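Local structure of TTHB210-like domain-containing protein (Thermus thermophilus, 3VG8) at the interface of chains A and B. The protein is of unknown function but is controlled by the sigma-E/anti-sigma-E regulatory system and assembles into a homodecamer. Coordinates in Å, arbitrary orientation; residue numbers count along the deposited sequence, not the author numbering. Chains: chain A/B, Hypothetical Protein TTHB210.

The interface of chains A and B. Residues chain A 11-12, 20, 36, 38-41; chain B 4, 7-8, 11, 38.
Two copies of the protein meet about a two-fold axis, where the side chains of A:Arg38 and B:Arg38 run antiparallel, stem alongside stem, their CB atoms 3.8 Å apart. Each arginine side chain is stretched out between CG and NE, so the aliphatic stems pack while the guanidiniums, their planes within 2° of each other, point away from one another, which probably eases the repulsion of like charges. The B:Arg38 guanidinium lays one face over A:Ala39, whose CB sits over its centre, 3.4 Å from CZ; a methyl is small enough for so close an approach. An alanine in place of B:Arg38 would remove this flat cover and the stem beyond CB, and would probably loosen the packing around the axis. In the plane of the A:Arg38 guanidinium, NH1 holds a water at 2.7 Å, which links it to the carbonyl O of B:Arg38. A:Leu11 and B:Leu11 cross at about a right angle, CD2 to CD2 at 3.6 Å, their branched tips suiting an apolar contact that B:Leu11 extends to A:Pro12. B:Leu7 sends CD1 obliquely against the root of the A:Tyr36 ring, 3.5 Å from CG; A:Thr20 O lies in plane at that ring's edge. Small B:Ser4, chi1 172°, turns OG off its helix to donate to A:Gly40 O at 2.8 Å, C=O...OG angle 156°; A:Gly40's positive phi suits glycine. The helix of residues 3-10 of chain B thus lies against the loop between strands 33-36 and 42-50 of chain A; the symmetric exchange plausibly helps build the homodecamer.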
loop_
_atom_site.group_PDB
_atom_site.type_symbol
_atom_site.label_atom_id
_atom_site.label_comp_id
_atom_site.label_asym_id
_atom_site.label_seq_id
_atom_site.Cartn_x
_atom_site.Cartn_y
_atom_site.Cartn_z
ATOM N N LEU A 11 -21.175 -9.327 -33.849
ATOM C CA LEU A 11 -20.579 -8.150 -33.205
ATOM C C LEU A 11 -19.836 -7.185 -34.141
ATOM O O LEU A 11 -19.086 -7.610 -35.020
ATOM C CB LEU A 11 -19.606 -8.599 -32.109
ATOM C CG LEU A 11 -20.205 -9.332 -30.902
ATOM C CD1 LEU A 11 -19.117 -10.058 -30.133
ATOM C CD2 LEU A 11 -20.918 -8.334 -30.016
ATOM N N PRO A 12 -20.027 -5.865 -33.947
ATOM C CA PRO A 12 -19.375 -4.825 -34.762
ATOM C C PRO A 12 -17.897 -4.748 -34.368
ATOM O O PRO A 12 -17.549 -5.054 -33.232
ATOM C CB PRO A 12 -20.126 -3.553 -34.375
ATOM C CG PRO A 12 -21.445 -4.066 -33.795
ATOM C CD PRO A 12 -20.994 -5.260 -33.015
ATOM N N THR A 20 -15.618 1.292 -30.971
ATOM C CA THR A 20 -16.328 1.041 -32.216
ATOM C C THR A 20 -16.566 2.439 -32.792
ATOM O O THR A 20 -17.234 3.283 -32.188
ATOM C CB THR A 20 -17.629 0.278 -31.969
ATOM O OG1 THR A 20 -17.293 -1.078 -31.654
ATOM C CG2 THR A 20 -18.505 0.282 -33.218
ATOM N N TYR A 36 -17.609 4.370 -29.522
ATOM C CA TYR A 36 -18.526 3.656 -28.634
ATOM C C TYR A 36 -17.895 2.448 -27.946
ATOM O O TYR A 36 -17.008 1.806 -28.518
ATOM C CB TYR A 36 -19.725 3.166 -29.443
ATOM C CG TYR A 36 -20.571 4.275 -30.008
ATOM C CD1 TYR A 36 -21.661 4.768 -29.306
ATOM C CD2 TYR A 36 -20.252 4.860 -31.225
ATOM C CE1 TYR A 36 -22.418 5.827 -29.798
ATOM C CE2 TYR A 36 -20.998 5.922 -31.728
ATOM C CZ TYR A 36 -22.074 6.397 -31.008
ATOM O OH TYR A 36 -22.793 7.458 -31.495
ATOM N N ARG A 38 -18.205 -1.458 -25.934
ATOM C CA ARG A 38 -18.823 -2.704 -26.366
ATOM C C ARG A 38 -20.302 -2.787 -26.048
ATOM O O ARG A 38 -21.002 -3.593 -26.643
ATOM C CB ARG A 38 -18.097 -3.919 -25.772
ATOM C CG ARG A 38 -16.752 -4.216 -26.403
ATOM C CD ARG A 38 -16.164 -5.502 -25.835
ATOM N NE ARG A 38 -14.751 -5.705 -26.161
ATOM C CZ ARG A 38 -14.303 -6.120 -27.342
ATOM N NH1 ARG A 38 -15.153 -6.373 -28.326
ATOM N NH2 ARG A 38 -13.004 -6.314 -27.527
ATOM N N ALA A 39 -20.779 -1.945 -25.137
ATOM C CA ALA A 39 -22.194 -1.941 -24.768
ATOM C C ALA A 39 -22.965 -0.935 -25.633
ATOM O O ALA A 39 -24.185 -0.810 -25.521
ATOM C CB ALA A 39 -22.369 -1.586 -23.275
ATOM N N GLY A 40 -22.249 -0.202 -26.475
ATOM C CA GLY A 40 -22.911 0.755 -27.328
ATOM C C GLY A 40 -23.076 2.146 -26.747
ATOM O O GLY A 40 -23.791 2.950 -27.319
ATOM N N ASN A 41 -22.438 2.446 -25.622
ATOM C CA ASN A 41 -22.545 3.795 -25.064
ATOM C C ASN A 41 -21.522 4.693 -25.749
ATOM O O ASN A 41 -20.426 4.232 -26.098
ATOM C CB ASN A 41 -22.228 3.807 -23.568
ATOM C CG ASN A 41 -23.007 2.771 -22.793
ATOM O OD1 ASN A 41 -24.222 2.705 -22.892
ATOM N ND2 ASN A 41 -22.303 1.959 -22.009
ATOM N N SER B 4 -25.903 5.325 -31.305
ATOM C CA SER B 4 -25.836 4.515 -30.091
ATOM C C SER B 4 -26.955 3.485 -30.035
ATOM O O SER B 4 -26.698 2.304 -29.796
ATOM C CB SER B 4 -25.893 5.384 -28.830
ATOM O OG SER B 4 -26.007 4.576 -27.661
ATOM N N LEU B 7 -26.584 0.720 -32.436
ATOM C CA LEU B 7 -25.580 -0.228 -31.977
ATOM C C LEU B 7 -26.200 -1.123 -30.908
ATOM O O LEU B 7 -26.153 -2.350 -31.003
ATOM C CB LEU B 7 -24.360 0.497 -31.392
ATOM C CG LEU B 7 -23.307 1.049 -32.353
ATOM C CD1 LEU B 7 -22.099 1.530 -31.547
ATOM C CD2 LEU B 7 -22.877 -0.039 -33.343
ATOM N N LYS B 8 -26.776 -0.501 -29.889
ATOM C CA LYS B 8 -27.397 -1.246 -28.809
ATOM C C LYS B 8 -28.359 -2.256 -29.391
ATOM O O LYS B 8 -28.401 -3.411 -28.958
ATOM C CB LYS B 8 -28.146 -0.302 -27.876
ATOM C CG LYS B 8 -27.246 0.562 -27.012
ATOM C CD LYS B 8 -28.076 1.251 -25.940
ATOM C CE LYS B 8 -27.229 1.782 -24.794
ATOM N NZ LYS B 8 -28.086 2.053 -23.597
ATOM N N LEU B 11 -26.555 -5.386 -30.849
ATOM C CA LEU B 11 -25.795 -6.207 -29.910
ATOM C C LEU B 11 -26.657 -7.247 -29.190
ATOM O O LEU B 11 -27.776 -6.954 -28.770
ATOM C CB LEU B 11 -25.111 -5.313 -28.878
ATOM C CG LEU B 11 -24.006 -4.429 -29.443
ATOM C CD1 LEU B 11 -23.786 -3.247 -28.527
ATOM C CD2 LEU B 11 -22.738 -5.256 -29.628
ATOM N N ARG B 38 -19.048 -9.449 -23.593
ATOM C CA ARG B 38 -19.440 -8.558 -24.686
ATOM C C ARG B 38 -18.613 -8.737 -25.955
ATOM O O ARG B 38 -19.032 -8.324 -27.030
ATOM C CB ARG B 38 -19.376 -7.088 -24.224
ATOM C CG ARG B 38 -20.411 -6.710 -23.146
ATOM C CD ARG B 38 -20.483 -5.190 -22.965
ATOM N NE ARG B 38 -21.275 -4.754 -21.813
ATOM C CZ ARG B 38 -22.604 -4.670 -21.795
ATOM N NH1 ARG B 38 -23.305 -4.995 -22.866
ATOM N NH2 ARG B 38 -23.230 -4.259 -20.703
HETATM O O HOH W 1 -17.792 -6.323 -28.796
#